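Long-range contact in probable mannosyltransferase KTR4 (Saccharomyces cerevisiae, PDB 5A07), which is probably a glycosyltransferase of the yeast mannosyltransferase family with a GT-A type fold, modelled here with GDP and manganese: residues Pro266-Thr271 and Tyr349-Asp354. Residues are numbered along the deposited sequence; the frame is centred on the assembly and turned at random.
Sequences PQTIET and YERWGD
Glu350 lays its carboxylate against Thr271, the N-cap residue of helix 272-282. Glu350 OE1 accepts from Thr271 N at 2.8 Å, met on the syn side of the carboxylate and nearly straight (174°). Thr271 OG1 donates to Glu350 OE2 at 2.5 Å, a very short bond. Thr271 OG1 also lies at the edge of the Trp352 ring, in plane. Trp352 NE1 donates to Glu350 OE1 as well, at 2.8 Å. It comes from above the carboxylate plane, on the face opposite Thr271 N. The extended Glu350 chain (chi2 179°) carries the carboxylate across to the other loop.

One backbone bond joins the loops, from Arg351 N to Thr268 O, at 3.0 Å. Water 1 adds a bridge: it donates to Thr268 OG1, accepts from Gly353 N and takes a weak bond from Arg351 NH2. Thr268 OG1 is also bonded to Ser265 O.

The methyl Thr268 CG2 lies over the centre of one face of the Arg351 guanidinium, 3.7 Å from Arg351 CZ. Arg351 NH1 is bonded to Gln198 O. The apolar pair is Ile269 CG2 on Trp352 CD1, at 3.7 Å.

The contact ties the loop before helix 272-282 to the one before helix 354-365, with the Arg351 side chain about 7 Å from the bound GDP. Three donors on two residues grip the Glu350 carboxylate and fix its rotation. They would probably stabilise its charged form, though the nearby Glu270 carboxylate may partly offset this.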
ATOM      1  N   PRO B 266      -7.162   7.578 -13.112  1.00 26.50           N
ATOM      2  CA  PRO B 266      -6.329   8.761 -13.365  1.00 26.26           C
ATOM      3  C   PRO B 266      -7.040  10.105 -13.004  1.00 28.90           C
ATOM      4  O   PRO B 266      -6.409  11.050 -12.630  1.00 23.29           O
ATOM      5  CB  PRO B 266      -6.065   8.723 -14.870  1.00 26.61           C
ATOM      6  CG  PRO B 266      -6.526   7.395 -15.337  1.00 28.94           C
ATOM      7  CD  PRO B 266      -7.400   6.764 -14.310  1.00 27.38           C
ATOM      8  N   GLN B 267      -8.357  10.120 -13.086  1.00 29.63           N
ATOM      9  CA  GLN B 267      -9.127  11.366 -12.851  1.00 32.71           C
ATOM     10  C   GLN B 267      -9.127  11.744 -11.391  1.00 31.93           C
ATOM     11  O   GLN B 267      -9.503  12.874 -11.057  1.00 31.31           O
ATOM     12  CB  GLN B 267     -10.582  11.203 -13.350  1.00 34.61           C
ATOM     13  CG  GLN B 267     -10.770  10.899 -14.840  1.00 38.30           C
ATOM     14  CD  GLN B 267     -10.346   9.459 -15.221  1.00 50.15           C
ATOM     15  OE1 GLN B 267     -10.112   8.556 -14.367  1.00 51.88           O
ATOM     16  NE2 GLN B 267     -10.232   9.240 -16.510  1.00 57.86           N
ATOM     17  N   THR B 268      -8.715  10.838 -10.486  1.00 29.45           N
ATOM     18  CA  THR B 268      -8.569  11.222  -9.082  1.00 25.91           C
ATOM     19  C   THR B 268      -7.291  11.965  -8.821  1.00 25.38           C
ATOM     20  O   THR B 268      -7.099  12.566  -7.733  1.00 26.24           O
ATOM     21  CB  THR B 268      -8.629  10.005  -8.138  1.00 27.42           C
ATOM     22  OG1 THR B 268      -7.483   9.148  -8.373  1.00 25.73           O
ATOM     23  CG2 THR B 268      -9.913   9.238  -8.305  1.00 27.66           C
ATOM     24  N   ILE B 269      -6.328  11.858  -9.743  1.00 25.08           N
ATOM     25  CA  ILE B 269      -4.985  12.327  -9.507  1.00 23.10           C
ATOM     26  C   ILE B 269      -4.437  13.102 -10.693  1.00 27.38           C
ATOM     27  O   ILE B 269      -3.244  13.003 -11.055  1.00 24.51           O
ATOM     28  CB  ILE B 269      -4.016  11.156  -9.181  1.00 23.71           C
ATOM     29  CG1 ILE B 269      -4.067  10.077 -10.253  1.00 23.87           C
ATOM     30  CG2 ILE B 269      -4.332  10.662  -7.774  1.00 23.66           C
ATOM     31  CD1 ILE B 269      -3.017   8.942 -10.089  1.00 24.36           C
ATOM     32  N   GLU B 270      -5.285  13.941 -11.275  1.00 30.02           N
ATOM     33  CA  GLU B 270      -4.893  14.706 -12.473  1.00 30.51           C
ATOM     34  C   GLU B 270      -3.543  15.382 -12.369  1.00 26.01           C
ATOM     35  O   GLU B 270      -2.720  15.266 -13.308  1.00 28.50           O
ATOM     36  CB  GLU B 270      -5.972  15.750 -12.814  1.00 34.75           C
ATOM     37  CG  GLU B 270      -5.616  16.530 -14.065  1.00 42.21           C
ATOM     38  CD  GLU B 270      -6.771  17.393 -14.570  1.00 44.41           C
ATOM     39  OE1 GLU B 270      -7.598  17.783 -13.733  1.00 43.67           O
ATOM     40  OE2 GLU B 270      -6.834  17.658 -15.792  1.00 49.59           O
ATOM     41  N   THR B 271      -3.249  16.071 -11.284  1.00 24.76           N
ATOM     42  CA  THR B 271      -1.980  16.766 -11.128  1.00 27.21           C
ATOM     43  C   THR B 271      -1.021  16.228 -10.091  1.00 24.58           C
ATOM     44  O   THR B 271      -0.040  16.861  -9.774  1.00 26.54           O
ATOM     45  CB  THR B 271      -2.162  18.292 -10.826  1.00 34.18           C
ATOM     46  OG1 THR B 271      -2.773  18.498  -9.525  1.00 31.86           O
ATOM     47  CG2 THR B 271      -2.994  18.966 -11.950  1.00 33.89           C
ATOM     48  N   TYR B 349      -8.875  19.411  -3.660  1.00 30.80           N
ATOM     49  CA  TYR B 349      -9.226  19.867  -5.010  1.00 29.85           C
ATOM     50  C   TYR B 349      -9.225  18.756  -6.043  1.00 36.30           C
ATOM     51  O   TYR B 349      -9.920  18.861  -7.120  1.00 34.36           O
ATOM     52  CB  TYR B 349      -8.248  20.943  -5.440  1.00 33.53           C
ATOM     53  CG  TYR B 349      -8.256  22.176  -4.513  1.00 34.31           C
ATOM     54  CD1 TYR B 349      -9.470  22.740  -4.046  1.00 34.23           C
ATOM     55  CD2 TYR B 349      -7.062  22.776  -4.098  1.00 29.26           C
ATOM     56  CE1 TYR B 349      -9.472  23.860  -3.184  1.00 35.77           C
ATOM     57  CE2 TYR B 349      -7.070  23.886  -3.271  1.00 34.61           C
ATOM     58  CZ  TYR B 349      -8.271  24.424  -2.815  1.00 32.21           C
ATOM     59  OH  TYR B 349      -8.236  25.508  -2.000  1.00 38.85           O
ATOM     60  N   GLU B 350      -8.482  17.669  -5.734  1.00 28.95           N
ATOM     61  CA  GLU B 350      -8.599  16.470  -6.501  1.00 30.28           C
ATOM     62  C   GLU B 350      -8.986  15.379  -5.488  1.00 31.01           C
ATOM     63  O   GLU B 350      -9.563  15.704  -4.455  1.00 26.44           O
ATOM     64  CB  GLU B 350      -7.272  16.260  -7.221  1.00 30.79           C
ATOM     65  CG  GLU B 350      -7.002  17.380  -8.244  1.00 33.41           C
ATOM     66  CD  GLU B 350      -5.670  17.285  -9.007  1.00 38.47           C
ATOM     67  OE1 GLU B 350      -4.989  16.193  -9.078  1.00 29.46           O
ATOM     68  OE2 GLU B 350      -5.264  18.342  -9.491  1.00 36.47           O
ATOM     69  N   ARG B 351      -8.718  14.101  -5.760  1.00 27.26           N
ATOM     70  CA  ARG B 351      -9.117  13.054  -4.807  1.00 23.80           C
ATOM     71  C   ARG B 351      -7.897  12.158  -4.614  1.00 25.07           C
ATOM     72  O   ARG B 351      -7.948  10.932  -4.816  1.00 27.12           O
ATOM     73  CB  ARG B 351     -10.387  12.292  -5.264  1.00 26.56           C
ATOM     74  CG  ARG B 351     -11.238  11.755  -4.034  1.00 29.89           C
ATOM     75  CD  ARG B 351     -11.699  10.330  -4.208  1.00 31.90           C
ATOM     76  NE  ARG B 351     -10.498   9.502  -4.369  1.00 36.41           N
ATOM     77  CZ  ARG B 351     -10.469   8.240  -4.812  1.00 39.33           C
ATOM     78  NH1 ARG B 351     -11.572   7.621  -5.085  1.00 38.18           N
ATOM     79  NH2 ARG B 351      -9.292   7.587  -4.946  1.00 40.96           N
ATOM     80  N   TRP B 352      -6.793  12.753  -4.229  1.00 22.71           N
ATOM     81  CA  TRP B 352      -5.574  12.000  -4.164  1.00 24.40           C
ATOM     82  C   TRP B 352      -5.662  10.940  -3.040  1.00 26.27           C
ATOM     83  O   TRP B 352      -5.843  11.295  -1.875  1.00 24.44           O
ATOM     84  CB  TRP B 352      -4.403  12.920  -3.864  1.00 24.83           C
ATOM     85  CG  TRP B 352      -4.030  13.904  -4.929  1.00 23.05           C
ATOM     86  CD1 TRP B 352      -4.494  13.952  -6.184  1.00 24.49           C
ATOM     87  CD2 TRP B 352      -3.118  15.008  -4.787  1.00 20.91           C
ATOM     88  NE1 TRP B 352      -3.901  14.979  -6.860  1.00 24.17           N
ATOM     89  CE2 TRP B 352      -3.067  15.653  -6.011  1.00 22.32           C
ATOM     90  CE3 TRP B 352      -2.341  15.502  -3.738  1.00 23.87           C
ATOM     91  CZ2 TRP B 352      -2.269  16.781  -6.241  1.00 23.59           C
ATOM     92  CZ3 TRP B 352      -1.553  16.652  -3.964  1.00 25.96           C
ATOM     93  CH2 TRP B 352      -1.527  17.258  -5.206  1.00 24.43           C
ATOM     94  N   GLY B 353      -5.508   9.660  -3.387  1.00 26.92           N
ATOM     95  CA  GLY B 353      -5.482   8.565  -2.418  1.00 23.10           C
ATOM     96  C   GLY B 353      -4.161   8.415  -1.702  1.00 22.72           C
ATOM     97  O   GLY B 353      -3.091   8.801  -2.214  1.00 22.09           O
ATOM     98  N   ASP B 354      -4.216   7.851  -0.509  1.00 20.63           N
ATOM     99  CA  ASP B 354      -2.991   7.524   0.211  1.00 20.30           C
ATOM    100  C   ASP B 354      -2.091   6.531  -0.578  1.00 19.48           C
ATOM    101  O   ASP B 354      -0.887   6.575  -0.466  1.00 18.98           O
ATOM    102  CB  ASP B 354      -3.231   7.051   1.608  1.00 20.70           C
ATOM    103  CG  ASP B 354      -4.057   5.756   1.678  1.00 23.42           C
ATOM    104  OD1 ASP B 354      -5.276   5.792   1.535  1.00 30.37           O
ATOM    105  OD2 ASP B 354      -3.433   4.716   1.898  1.00 30.55           O
TER
HETATM  106  O   HOH W   1      -6.315   8.209  -5.946  1.00 22.44           O